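Local atomic coordinates of amino acid ABC superfamily ATP binding cassette transporter, binding protein (Streptococcus pneumoniae, PDB entry 4H5G), a protein that binds L-arginine and probably delivers it, as a membrane-anchored lipoprotein, to an amino acid ABC transporter for uptake into the cell. Residues A[83-87]-A[195-201]; A[112-118]-A[186-192]; A[137-142]-A[191-195]; A[153-157]-A[167-171]. One frame throughout, in Å; residues are numbered along the deposited sequence.

Interaction 1: A[83-87]-A[195-201]; sequences SATDE and KDGDANA. With ARG (arginine), chain L.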
loop_
_atom_site.group_PDB
_atom_site.type_symbol
_atom_site.label_atom_id
_atom_site.label_comp_id
_atom_site.label_asym_id
_atom_site.label_seq_id
_atom_site.Cartn_x
_atom_site.Cartn_y
_atom_site.Cartn_z
ATOM N N SER A 83 4.775 3.602 -2.887
ATOM C CA SER A 83 5.749 3.643 -3.984
ATOM C C SER A 83 6.771 4.768 -3.782
ATOM O O SER A 83 6.402 5.929 -3.619
ATOM C CB SER A 83 5.014 3.849 -5.313
ATOM O OG SER A 83 4.078 2.822 -5.559
ATOM N N ALA A 84 8.061 4.439 -3.829
ATOM C CA ALA A 84 9.098 5.460 -3.649
ATOM C C ALA A 84 9.383 6.193 -4.968
ATOM O O ALA A 84 10.412 5.971 -5.619
ATOM C CB ALA A 84 10.367 4.834 -3.078
ATOM N N THR A 85 8.475 7.093 -5.344
ATOM C CA THR A 85 8.596 7.801 -6.626
ATOM C C THR A 85 9.586 8.962 -6.570
ATOM O O THR A 85 9.881 9.487 -5.500
ATOM C CB THR A 85 7.231 8.351 -7.068
ATOM O OG1 THR A 85 6.851 9.406 -6.179
ATOM C CG2 THR A 85 6.167 7.253 -7.027
ATOM N N ASP A 86 10.084 9.368 -7.734
ATOM C CA ASP A 86 10.988 10.510 -7.810
ATOM C C ASP A 86 10.332 11.765 -7.230
ATOM O O ASP A 86 10.971 12.535 -6.513
ATOM C CB ASP A 86 11.423 10.748 -9.257
ATOM C CG ASP A 86 12.393 9.693 -9.759
ATOM O OD1 ASP A 86 13.015 8.994 -8.933
ATOM O OD2 ASP A 86 12.542 9.565 -10.992
ATOM N N GLU A 87 9.048 11.942 -7.532
ATOM C CA GLU A 87 8.282 13.097 -7.058
ATOM C C GLU A 87 8.243 13.104 -5.535
ATOM O O GLU A 87 8.491 14.123 -4.880
ATOM C CB GLU A 87 6.853 13.065 -7.622
ATOM C CG GLU A 87 6.746 13.267 -9.137
ATOM C CD GLU A 87 7.461 12.189 -9.947
ATOM O OE1 GLU A 87 7.417 11.006 -9.537
ATOM O OE2 GLU A 87 8.083 12.528 -10.981
ATOM N N LYS A 195 6.267 2.651 -14.277
ATOM C CA LYS A 195 7.447 3.450 -13.946
ATOM C C LYS A 195 8.567 2.548 -13.441
ATOM O O LYS A 195 8.494 2.007 -12.333
ATOM C CB LYS A 195 7.085 4.499 -12.876
ATOM C CG LYS A 195 7.750 5.877 -13.042
ATOM C CD LYS A 195 7.244 6.891 -12.000
ATOM C CE LYS A 195 7.852 8.288 -12.209
ATOM N NZ LYS A 195 7.583 9.226 -11.068
ATOM N N ASP A 196 9.591 2.373 -14.269
ATOM C CA ASP A 196 10.726 1.538 -13.914
ATOM C C ASP A 196 11.334 2.012 -12.598
ATOM O O ASP A 196 11.398 3.215 -12.321
ATOM C CB ASP A 196 11.743 1.505 -15.056
ATOM C CG ASP A 196 11.111 1.078 -16.370
ATOM O OD1 ASP A 196 9.992 0.525 -16.324
ATOM O OD2 ASP A 196 11.721 1.293 -17.441
ATOM N N GLY A 197 11.753 1.055 -11.780
ATOM C CA GLY A 197 12.006 1.321 -10.379
ATOM C C GLY A 197 10.665 1.426 -9.670
ATOM O O GLY A 197 9.686 0.794 -10.077
ATOM N N ASP A 198 10.621 2.240 -8.620
ATOM C CA ASP A 198 9.418 2.431 -7.812
ATOM C C ASP A 198 8.883 1.136 -7.217
ATOM O O ASP A 198 7.993 0.473 -7.756
ATOM C CB ASP A 198 8.363 3.236 -8.569
ATOM C CG ASP A 198 8.897 4.577 -9.021
ATOM O OD1 ASP A 198 10.133 4.697 -9.136
ATOM O OD2 ASP A 198 8.102 5.511 -9.246
ATOM N N ALA A 199 9.496 0.796 -6.094
ATOM C CA ALA A 199 9.126 -0.323 -5.260
ATOM C C ALA A 199 8.522 0.296 -4.014
ATOM O O ALA A 199 8.636 1.511 -3.817
ATOM C CB ALA A 199 10.374 -1.094 -4.908
ATOM N N ASN A 200 7.898 -0.515 -3.167
ATOM C CA ASN A 200 7.422 -0.046 -1.869
ATOM C C ASN A 200 8.569 0.259 -0.915
ATOM O O ASN A 200 9.502 -0.518 -0.801
ATOM C CB ASN A 200 6.531 -1.116 -1.237
ATOM C CG ASN A 200 5.373 -1.473 -2.121
ATOM O OD1 ASN A 200 4.448 -0.669 -2.297
ATOM N ND2 ASN A 200 5.423 -2.661 -2.723
ATOM N N ALA A 201 8.495 1.390 -0.218
ATOM C CA ALA A 201 9.499 1.710 0.796
ATOM C C ALA A 201 8.851 2.440 1.961
ATOM O O ALA A 201 7.722 2.898 1.862
ATOM C CB ALA A 201 10.619 2.539 0.184
HETATM N N ARG L . 1.512 1.954 -4.143
HETATM C CA ARG L . 0.555 3.037 -4.413
HETATM C C ARG L . 1.132 4.383 -4.035
HETATM O O ARG L . 2.106 4.489 -3.272
HETATM C CB ARG L . -0.766 2.808 -3.666
HETATM C CG ARG L . -0.616 2.525 -2.173
HETATM C CD ARG L . -1.978 2.528 -1.463
HETATM N NE ARG L . -1.862 2.087 -0.065
HETATM C CZ ARG L . -2.881 1.945 0.777
HETATM N NH1 ARG L . -2.667 1.527 2.023
HETATM N NH2 ARG L . -4.115 2.219 0.368
HETATM O OXT ARG L . 0.632 5.412 -4.497
HETATM O O HOH W 1 9.582 7.484 -9.819
#
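In the wall of the arginine pocket of this type II periplasmic binding protein, Ser83 and Ala84 run against Ala199 and Asn200, part of the long loop between strands 185-187 and 203-205. Ser83 and Asn200 form a single backbone bridge, and Ala84 N donates to Ala199 O over 3.0 Å with an N-H...O angle of 164°. The same oxygen takes a CA-H...O contact from Ser83, so one carbonyl meets two neighbouring residues. Beyond the bridge, Ala84 CB rests on Ala201 CB at 4.0 Å, and Phe94 touches both methyls.

Ala84 is the centre of an inverse gamma turn that leads into helix 86-89. Thr85 is the N-cap of this helix, its OG1 bonded to Arg88 N. With OG1 occupied in that way, Thr85 CG2 is the branch that meets the loop, 3.4 Å from Asp198 OD2, the two side chains crossing at about a right angle. Water 1 donates to Asp198 OD2 and accepts from Asp86 N at 2.9 Å, tying the loop to the first turn of the helix. The extended Lys195 chain heads toward Glu87 in a salt bridge, but the lysine is poorly ordered and the separation implausibly short, so its detail is doubtful.

Ser83 holds the ligand through a main-chain and a side-chain atom: its N donates to the carboxylate O of the arginine at 2.8 Å and 168°, and its OG accepts from the ligand N at 3.1 Å. The Ala84-Ala199 bond thus holds the Ser83-Ala84 peptide against the loop, immediately after the ligand-binding serine.

Interaction 2: A[112-118]-A[186-192]; sequences VEKYKDL and AVATVSL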
loop_
_atom_site.group_PDB
_atom_site.type_symbol
_atom_site.label_atom_id
_atom_site.label_comp_id
_atom_site.label_asym_id
_atom_site.label_seq_id
_atom_site.Cartn_x
_atom_site.Cartn_y
_atom_site.Cartn_z
ATOM N N VAL A 112 -12.935 -10.960 -17.852
ATOM C CA VAL A 112 -11.508 -11.177 -18.096
ATOM C C VAL A 112 -11.196 -11.272 -19.592
ATOM O O VAL A 112 -10.186 -10.745 -20.055
ATOM C CB VAL A 112 -10.973 -12.407 -17.342
ATOM C CG1 VAL A 112 -9.524 -12.696 -17.724
ATOM C CG2 VAL A 112 -11.080 -12.186 -15.842
ATOM N N GLU A 113 -12.069 -11.927 -20.348
ATOM C CA GLU A 113 -11.844 -12.064 -21.788
ATOM C C GLU A 113 -12.086 -10.745 -22.495
ATOM O O GLU A 113 -11.606 -10.512 -23.603
ATOM C CB GLU A 113 -12.736 -13.161 -22.380
ATOM C CG GLU A 113 -12.339 -14.547 -21.947
ATOM C CD GLU A 113 -10.876 -14.829 -22.213
ATOM O OE1 GLU A 113 -10.439 -14.673 -23.373
ATOM O OE2 GLU A 113 -10.159 -15.190 -21.257
ATOM N N LYS A 114 -12.814 -9.867 -21.828
ATOM C CA LYS A 114 -13.242 -8.621 -22.435
ATOM C C LYS A 114 -12.147 -7.554 -22.400
ATOM O O LYS A 114 -11.891 -6.882 -23.401
ATOM C CB LYS A 114 -14.473 -8.118 -21.695
ATOM C CG LYS A 114 -15.006 -6.810 -22.192
ATOM C CD LYS A 114 -16.208 -6.417 -21.371
ATOM C CE LYS A 114 -16.820 -5.142 -21.879
ATOM N NZ LYS A 114 -18.063 -4.870 -21.115
ATOM N N TYR A 115 -11.509 -7.394 -21.243
ATOM C CA TYR A 115 -10.500 -6.351 -21.063
ATOM C C TYR A 115 -9.113 -6.881 -21.355
ATOM O O TYR A 115 -8.304 -7.065 -20.452
ATOM C CB TYR A 115 -10.594 -5.762 -19.650
ATOM C CG TYR A 115 -11.907 -5.047 -19.459
ATOM C CD1 TYR A 115 -12.265 -4.020 -20.305
ATOM C CD2 TYR A 115 -12.807 -5.426 -18.465
ATOM C CE1 TYR A 115 -13.466 -3.359 -20.169
ATOM C CE2 TYR A 115 -14.023 -4.772 -18.315
ATOM C CZ TYR A 115 -14.343 -3.739 -19.168
ATOM O OH TYR A 115 -15.544 -3.074 -19.059
ATOM N N LYS A 116 -8.854 -7.127 -22.632
ATOM C CA LYS A 116 -7.570 -7.679 -23.045
ATOM C C LYS A 116 -6.537 -6.644 -23.434
ATOM O O LYS A 116 -5.347 -6.939 -23.438
ATOM C CB LYS A 116 -7.756 -8.675 -24.183
ATOM C CG LYS A 116 -8.212 -10.018 -23.690
ATOM C CD LYS A 116 -7.749 -11.126 -24.598
ATOM C CE LYS A 116 -8.936 -11.913 -25.053
ATOM N NZ LYS A 116 -9.986 -10.951 -25.435
ATOM N N ASP A 117 -6.981 -5.437 -23.774
ATOM C CA ASP A 117 -6.040 -4.391 -24.169
ATOM C C ASP A 117 -6.398 -3.061 -23.534
ATOM O O ASP A 117 -7.418 -2.946 -22.859
ATOM C CB ASP A 117 -5.952 -4.276 -25.696
ATOM C CG ASP A 117 -7.225 -3.709 -26.333
ATOM O OD1 ASP A 117 -8.289 -3.648 -25.674
ATOM O OD2 ASP A 117 -7.152 -3.331 -27.517
ATOM N N LEU A 118 -5.551 -2.062 -23.737
ATOM C CA LEU A 118 -5.817 -0.744 -23.178
ATOM C C LEU A 118 -6.989 -0.049 -23.865
ATOM O O LEU A 118 -7.714 0.723 -23.232
ATOM C CB LEU A 118 -4.569 0.128 -23.255
ATOM C CG LEU A 118 -3.382 -0.391 -22.450
ATOM C CD1 LEU A 118 -2.317 0.687 -22.337
ATOM C CD2 LEU A 118 -3.843 -0.847 -21.082
ATOM N N ALA A 186 -11.584 -11.059 -10.458
ATOM C CA ALA A 186 -10.388 -11.609 -11.074
ATOM C C ALA A 186 -9.422 -10.503 -11.446
ATOM O O ALA A 186 -9.803 -9.347 -11.535
ATOM C CB ALA A 186 -10.757 -12.428 -12.304
ATOM N N VAL A 187 -8.169 -10.868 -11.665
ATOM C CA VAL A 187 -7.178 -9.909 -12.129
ATOM C C VAL A 187 -7.177 -9.901 -13.657
ATOM O O VAL A 187 -7.074 -10.953 -14.282
ATOM C CB VAL A 187 -5.795 -10.283 -11.593
ATOM C CG1 VAL A 187 -4.743 -9.264 -12.046
ATOM C CG2 VAL A 187 -5.836 -10.400 -10.062
ATOM N N ALA A 188 -7.306 -8.715 -14.255
ATOM C CA ALA A 188 -7.322 -8.574 -15.717
ATOM C C ALA A 188 -5.970 -8.991 -16.291
ATOM O O ALA A 188 -4.962 -8.917 -15.601
ATOM C CB ALA A 188 -7.651 -7.147 -16.104
ATOM N N THR A 189 -5.951 -9.422 -17.553
ATOM C CA THR A 189 -4.704 -9.837 -18.207
ATOM C C THR A 189 -3.971 -8.668 -18.861
ATOM O O THR A 189 -2.922 -8.854 -19.476
ATOM C CB THR A 189 -4.951 -10.895 -19.288
ATOM O OG1 THR A 189 -5.868 -10.373 -20.259
ATOM C CG2 THR A 189 -5.530 -12.169 -18.684
ATOM N N VAL A 190 -4.541 -7.475 -18.748
ATOM C CA VAL A 190 -3.955 -6.289 -19.363
ATOM C C VAL A 190 -3.356 -5.446 -18.253
ATOM O O VAL A 190 -3.921 -5.379 -17.172
ATOM C CB VAL A 190 -5.044 -5.474 -20.111
ATOM C CG1 VAL A 190 -6.228 -5.157 -19.191
ATOM C CG2 VAL A 190 -4.468 -4.214 -20.696
ATOM N N SER A 191 -2.209 -4.821 -18.499
ATOM C CA SER A 191 -1.650 -3.907 -17.505
ATOM C C SER A 191 -1.031 -2.674 -18.154
ATOM O O SER A 191 -0.614 -2.708 -19.311
ATOM C CB SER A 191 -0.642 -4.619 -16.600
ATOM O OG SER A 191 0.447 -5.116 -17.339
ATOM N N LEU A 192 -0.992 -1.579 -17.405
ATOM C CA LEU A 192 -0.414 -0.338 -17.904
ATOM C C LEU A 192 1.106 -0.422 -17.926
ATOM O O LEU A 192 1.693 -1.275 -17.270
ATOM C CB LEU A 192 -0.875 0.851 -17.054
ATOM C CG LEU A 192 -2.341 1.210 -17.298
ATOM C CD1 LEU A 192 -2.729 2.489 -16.594
ATOM C CD2 LEU A 192 -2.585 1.362 -18.784
HETATM O O HOH W 2 -8.487 -9.012 -18.796
HETATM O O HOH W 3 -7.887 -12.029 -21.207
HETATM O O HOH W 4 -4.642 -9.448 -22.343
#
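Leu118 CD2 reaches Val190 CG2 and Leu192 CD2, each at 3.4 Å, closer than carbon atoms usually pack. Both CD1 and CD2 of Leu118 meet that one Leu192 methyl, so the fork of the first leucine straddles the tip of the second. Val190 points into the facing loop and spreads its branches: CG2, anti to the backbone N, goes to Leu118, while CG1 lies between the backbone N and the carbonyl carbon (chi1 53°) and abuts Tyr115 O at 3.1 Å. At the other end, Val112 CG2 packs on Ala186 CB at 3.6 Å, and its CG1 meets Thr189 CG2 with the two side chains at about a right angle.

No direct hydrogen bond joins the segments; three waters link Val112, Tyr115 and Lys116 to Thr189. Water 2 donates to both Val112 O and Tyr115 O and accepts from Thr189 N at 2.9 Å, satisfying three backbone groups at once. Water 3 links Val112 O with Thr189 OG1, and water 4, 2.6 Å from Thr189 OG1, donates to Lys116 O.

Around this shell, the inverse gamma turn centred on Tyr115 presents its carbonyl toward Val190, and the tyrosine side chain leads away to Ser120 and Leu121. Asp117 N-caps helix 118-122, which fixes the start of the helix where Leu118 sits. Ala186 and Ala188 are bonded by their backbones to Val107 and Phe105 of strand 103-108. The contact therefore joins the loop after strand 103-108 to the end of antiparallel edge strand 185-187 and the loop that follows it, at the margin of a mixed five-stranded sheet of the type II periplasmic binding protein fold.

Interaction 3: A[137-142]-A[191-195]; sequences MVKEQL and SLKMK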
loop_
_atom_site.group_PDB
_atom_site.type_symbol
_atom_site.label_atom_id
_atom_site.label_comp_id
_atom_site.label_asym_id
_atom_site.label_seq_id
_atom_site.Cartn_x
_atom_site.Cartn_y
_atom_site.Cartn_z
ATOM N N MET A 137 -1.213 6.824 -13.064
ATOM C CA MET A 137 -0.968 6.027 -14.265
ATOM C C MET A 137 -2.170 6.040 -15.194
ATOM O O MET A 137 -2.031 6.161 -16.410
ATOM C CB MET A 137 -0.608 4.589 -13.868
ATOM C CG MET A 137 0.753 4.485 -13.203
ATOM S SD MET A 137 1.034 2.824 -12.578
ATOM C CE MET A 137 1.205 1.919 -14.122
ATOM N N VAL A 138 -3.364 5.922 -14.625
ATOM C CA VAL A 138 -4.567 5.973 -15.455
ATOM C C VAL A 138 -4.728 7.352 -16.099
ATOM O O VAL A 138 -5.011 7.457 -17.295
ATOM C CB VAL A 138 -5.829 5.606 -14.654
ATOM C CG1 VAL A 138 -7.079 5.818 -15.516
ATOM C CG2 VAL A 138 -5.764 4.149 -14.186
ATOM N N LYS A 139 -4.541 8.406 -15.307
ATOM C CA LYS A 139 -4.645 9.775 -15.830
ATOM C C LYS A 139 -3.672 10.031 -16.969
ATOM O O LYS A 139 -4.007 10.724 -17.932
ATOM C CB LYS A 139 -4.406 10.813 -14.726
ATOM C CG LYS A 139 -5.514 10.911 -13.690
ATOM C CD LYS A 139 -5.263 12.078 -12.736
ATOM C CE LYS A 139 -6.325 12.155 -11.646
ATOM N NZ LYS A 139 -6.017 13.233 -10.658
ATOM N N GLU A 140 -2.473 9.469 -16.853
ATOM C CA GLU A 140 -1.423 9.677 -17.853
ATOM C C GLU A 140 -1.564 8.800 -19.086
ATOM O O GLU A 140 -1.393 9.267 -20.209
ATOM C CB GLU A 140 -0.048 9.389 -17.253
ATOM C CG GLU A 140 0.452 10.367 -16.233
ATOM C CD GLU A 140 1.930 10.161 -15.978
ATOM O OE1 GLU A 140 2.692 10.111 -16.965
ATOM O OE2 GLU A 140 2.329 10.020 -14.804
ATOM N N GLN A 141 -1.852 7.521 -18.871
ATOM C CA GLN A 141 -1.796 6.548 -19.957
ATOM C C GLN A 141 -3.164 6.286 -20.565
ATOM O O GLN A 141 -3.272 5.824 -21.696
ATOM C CB GLN A 141 -1.142 5.246 -19.480
ATOM C CG GLN A 141 0.263 5.437 -18.913
ATOM C CD GLN A 141 0.958 4.121 -18.610
ATOM O OE1 GLN A 141 0.818 3.142 -19.349
ATOM N NE2 GLN A 141 1.699 4.087 -17.507
ATOM N N LEU A 142 -4.218 6.593 -19.819
ATOM C CA LEU A 142 -5.572 6.447 -20.350
ATOM C C LEU A 142 -6.427 7.699 -20.142
ATOM O O LEU A 142 -7.475 7.623 -19.513
ATOM C CB LEU A 142 -6.262 5.243 -19.706
ATOM C CG LEU A 142 -5.564 3.896 -19.867
ATOM C CD1 LEU A 142 -6.218 2.857 -18.966
ATOM C CD2 LEU A 142 -5.599 3.445 -21.325
ATOM N N SER A 191 -2.209 -4.821 -18.499
ATOM C CA SER A 191 -1.650 -3.907 -17.505
ATOM C C SER A 191 -1.031 -2.674 -18.154
ATOM O O SER A 191 -0.614 -2.708 -19.311
ATOM C CB SER A 191 -0.642 -4.619 -16.600
ATOM O OG SER A 191 0.447 -5.116 -17.339
ATOM N N LEU A 192 -0.992 -1.579 -17.405
ATOM C CA LEU A 192 -0.414 -0.338 -17.904
ATOM C C LEU A 192 1.106 -0.422 -17.926
ATOM O O LEU A 192 1.693 -1.275 -17.270
ATOM C CB LEU A 192 -0.875 0.851 -17.054
ATOM C CG LEU A 192 -2.341 1.210 -17.298
ATOM C CD1 LEU A 192 -2.729 2.489 -16.594
ATOM C CD2 LEU A 192 -2.585 1.362 -18.784
ATOM N N LYS A 193 1.738 0.464 -18.690
ATOM C CA LYS A 193 3.195 0.565 -18.695
ATOM C C LYS A 193 3.633 1.139 -17.354
ATOM O O LYS A 193 3.139 2.189 -16.948
ATOM C CB LYS A 193 3.639 1.481 -19.835
ATOM C CG LYS A 193 5.124 1.797 -19.835
ATOM C CD LYS A 193 5.488 2.806 -20.915
ATOM C CE LYS A 193 5.679 2.141 -22.265
ATOM N NZ LYS A 193 6.395 3.049 -23.206
ATOM N N MET A 194 4.543 0.470 -16.650
ATOM C CA MET A 194 4.892 0.943 -15.303
ATOM C C MET A 194 6.268 1.608 -15.113
ATOM O O MET A 194 7.274 1.192 -15.699
ATOM C CB MET A 194 4.636 -0.130 -14.238
ATOM C CG MET A 194 5.491 -1.377 -14.333
ATOM S SD MET A 194 5.266 -2.371 -12.841
ATOM C CE MET A 194 5.185 -1.081 -11.602
ATOM N N LYS A 195 6.267 2.651 -14.277
ATOM C CA LYS A 195 7.447 3.450 -13.946
ATOM C C LYS A 195 8.567 2.548 -13.441
ATOM O O LYS A 195 8.494 2.007 -12.333
ATOM C CB LYS A 195 7.085 4.499 -12.876
ATOM C CG LYS A 195 7.750 5.877 -13.042
ATOM C CD LYS A 195 7.244 6.891 -12.000
ATOM C CE LYS A 195 7.852 8.288 -12.209
ATOM N NZ LYS A 195 7.583 9.226 -11.068
#
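Gln141 and Lys193 meet through a pair of hydrogen bonds in which the glutamine amide engages the backbone of the loop residue at both of its polar groups. Lys193 N donates to Gln141 OE1 at 2.9 Å, in the carbonyl plane and on a lone pair, though the N-H...O angle of 136° is well short of straight. In return Gln141 NE2 donates to Lys193 O; the modelled separation is very short and its exact length doubtful. An extended chain beyond CG carries the amide out from the helix to reach the loop, and the two-point hold fixes its rotation.

These bonds attach the C-terminal end of helix 133-141 to the loop after strand 185-187. In this type II periplasmic binding protein fold, His169 on strand 167-171 of the mixed five-stranded sheet touches Met137, Val138 and Leu192.

The van der Waals contacts centre on Leu192, which points at the helix. Its CD1 faces Met137 O at 3.7 Å, whereas CD2 turns to Leu142 CD1 at 3.9 Å. Met137 and Leu192 lie alongside each other, pointing opposite ways. Bent at chi3 (70°), the methionine chain brings CE to Leu192 CB at 3.8 Å. That methyl also touches Met194 CB and rests against Lys193 O.

Interaction 4: A[153-157]-A[167-171]; sequences MGEAV and AVHMD. With ARG (arginine), chain L.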
loop_
_atom_site.group_PDB
_atom_site.type_symbol
_atom_site.label_atom_id
_atom_site.label_comp_id
_atom_site.label_asym_id
_atom_site.label_seq_id
_atom_site.Cartn_x
_atom_site.Cartn_y
_atom_site.Cartn_z
ATOM N N MET A 153 -9.934 2.348 -0.766
ATOM C CA MET A 153 -9.897 1.243 -1.735
ATOM C C MET A 153 -11.091 0.303 -1.604
ATOM O O MET A 153 -11.573 -0.228 -2.605
ATOM C CB MET A 153 -8.581 0.452 -1.648
ATOM C CG MET A 153 -8.507 -0.713 -2.654
ATOM S SD MET A 153 -8.763 -0.185 -4.369
ATOM C CE MET A 153 -7.255 0.731 -4.643
ATOM N N GLY A 154 -11.567 0.093 -0.379
ATOM C CA GLY A 154 -12.743 -0.748 -0.161
ATOM C C GLY A 154 -13.961 -0.207 -0.883
ATOM O O GLY A 154 -14.780 -0.972 -1.410
ATOM N N GLU A 155 -14.087 1.119 -0.917
ATOM C CA GLU A 155 -15.209 1.748 -1.619
ATOM C C GLU A 155 -15.080 1.562 -3.130
ATOM O O GLU A 155 -16.081 1.333 -3.819
ATOM C CB GLU A 155 -15.336 3.235 -1.249
ATOM C CG GLU A 155 -16.364 4.018 -2.076
ATOM C CD GLU A 155 -17.802 3.532 -1.901
ATOM O OE1 GLU A 155 -18.104 2.866 -0.888
ATOM O OE2 GLU A 155 -18.642 3.826 -2.784
ATOM N N ALA A 156 -13.855 1.634 -3.644
ATOM C CA ALA A 156 -13.635 1.381 -5.073
ATOM C C ALA A 156 -14.106 -0.015 -5.430
ATOM O O ALA A 156 -14.796 -0.220 -6.435
ATOM C CB ALA A 156 -12.167 1.569 -5.444
ATOM N N VAL A 157 -13.747 -0.986 -4.600
ATOM C CA VAL A 157 -14.134 -2.368 -4.880
ATOM C C VAL A 157 -15.638 -2.578 -4.696
ATOM O O VAL A 157 -16.261 -3.335 -5.443
ATOM C CB VAL A 157 -13.297 -3.370 -4.058
ATOM C CG1 VAL A 157 -13.793 -4.812 -4.288
ATOM C CG2 VAL A 157 -11.834 -3.253 -4.438
ATOM N N ALA A 167 -13.471 -1.643 -13.670
ATOM C CA ALA A 167 -12.101 -2.064 -13.410
ATOM C C ALA A 167 -11.493 -1.138 -12.376
ATOM O O ALA A 167 -11.672 0.069 -12.460
ATOM C CB ALA A 167 -11.290 -2.020 -14.684
ATOM N N VAL A 168 -10.779 -1.707 -11.407
ATOM C CA VAL A 168 -10.122 -0.897 -10.384
ATOM C C VAL A 168 -8.617 -1.107 -10.466
ATOM O O VAL A 168 -8.142 -2.239 -10.380
ATOM C CB VAL A 168 -10.589 -1.284 -8.972
ATOM C CG1 VAL A 168 -9.960 -0.330 -7.940
ATOM C CG2 VAL A 168 -12.109 -1.235 -8.862
ATOM N N HIS A 169 -7.864 -0.017 -10.627
ATOM C CA HIS A 169 -6.401 -0.096 -10.713
ATOM C C HIS A 169 -5.810 -0.115 -9.306
ATOM O O HIS A 169 -6.179 0.707 -8.466
ATOM C CB HIS A 169 -5.857 1.123 -11.473
ATOM C CG HIS A 169 -4.590 0.866 -12.225
ATOM N ND1 HIS A 169 -3.620 1.830 -12.398
ATOM C CD2 HIS A 169 -4.143 -0.236 -12.876
ATOM C CE1 HIS A 169 -2.625 1.331 -13.113
ATOM N NE2 HIS A 169 -2.921 0.079 -13.425
ATOM N N MET A 170 -4.883 -1.042 -9.044
ATOM C CA MET A 170 -4.313 -1.189 -7.695
ATOM C C MET A 170 -3.035 -2.013 -7.727
ATOM O O MET A 170 -2.738 -2.659 -8.721
ATOM C CB MET A 170 -5.332 -1.856 -6.760
ATOM C CG MET A 170 -5.642 -3.304 -7.162
ATOM S SD MET A 170 -6.891 -4.080 -6.110
ATOM C CE MET A 170 -8.342 -3.121 -6.509
ATOM N N ASP A 171 -2.277 -2.006 -6.636
ATOM C CA ASP A 171 -1.089 -2.860 -6.572
ATOM C C ASP A 171 -1.482 -4.323 -6.746
ATOM O O ASP A 171 -2.481 -4.763 -6.195
ATOM C CB ASP A 171 -0.339 -2.646 -5.252
ATOM C CG ASP A 171 0.422 -1.333 -5.240
ATOM O OD1 ASP A 171 1.534 -1.303 -5.800
ATOM O OD2 ASP A 171 -0.107 -0.327 -4.714
HETATM N N ARG L . 1.512 1.954 -4.143
HETATM C CA ARG L . 0.555 3.037 -4.413
HETATM C C ARG L . 1.132 4.383 -4.035
HETATM O O ARG L . 2.106 4.489 -3.272
HETATM C CB ARG L . -0.766 2.808 -3.666
HETATM C CG ARG L . -0.616 2.525 -2.173
HETATM C CD ARG L . -1.978 2.528 -1.463
HETATM N NE ARG L . -1.862 2.087 -0.065
HETATM C CZ ARG L . -2.881 1.945 0.777
HETATM N NH1 ARG L . -2.667 1.527 2.023
HETATM N NH2 ARG L . -4.115 2.219 0.368
HETATM O OXT ARG L . 0.632 5.412 -4.497
#
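Apolar side chains carry the contact between helix 153-162 and strand 167-171, and two methionines meet at one end of it. Met153 SD lies 3.7 Å from Met170 CE and 3.8 Å from Val168 CG1. Bends at chi2 (56°) and chi3 (70°) turn the end of the Met153 chain along the strand, with CE 3.9 Å from Met170 CB. Met170 returns the contact with its own CE, which also touches Val157 CG2 at 4.1 Å, these two side chains meeting at about a right angle. One helical turn on from Met153, Ala156 sits over Val168, whose branches divide the work: CG1 meets Ala156 CB at 3.8 Å and CG2 the backbone O of the same residue.

The helix runs nearly antiparallel to the strand, at 150°, as in a beta-alpha-beta crossover from strand 146-150 to strand 167-171, which passes strand 125-129. Tyr178 of helix 172-181 touches Met153, Val157 and Met170.

The ligand is met at the C-terminal end of the strand. Asp171 OD2 accepts from the arginine N at 2.9 Å and is also bonded to Tyr22 OH, while Asn101 holds OD1. Asp171 directly follows Met170, whose side chain is buried against the helix. Both carboxylate oxygens are engaged, which probably settles the orientation of the group and, if the ligand amino group is protonated, pairs opposite charges.

Interaction 4 is wholly buried, whereas interactions 1, 2 and 3 each mix buried and exposed residues. The loop after strand 185-187 threads through three of them: interactions 2 and 3 share Ser191 and Leu192, and the segments of interactions 3 and 1 overlap at Lys195. Leu192 also touches His169 of interaction 4, as do Met137 and Val138, so helix, loop and sheet meet there. Chemistry follows place: apolar packing alone crosses interaction 4, interaction 2 combines tight apolar packing with three bridging waters and no direct hydrogen bond, a glutamine amide binds backbone in interaction 3, and interaction 1 adds a backbone bridge. Interactions 1 and 4 both reach the bound arginine, with centres about 20 Å apart.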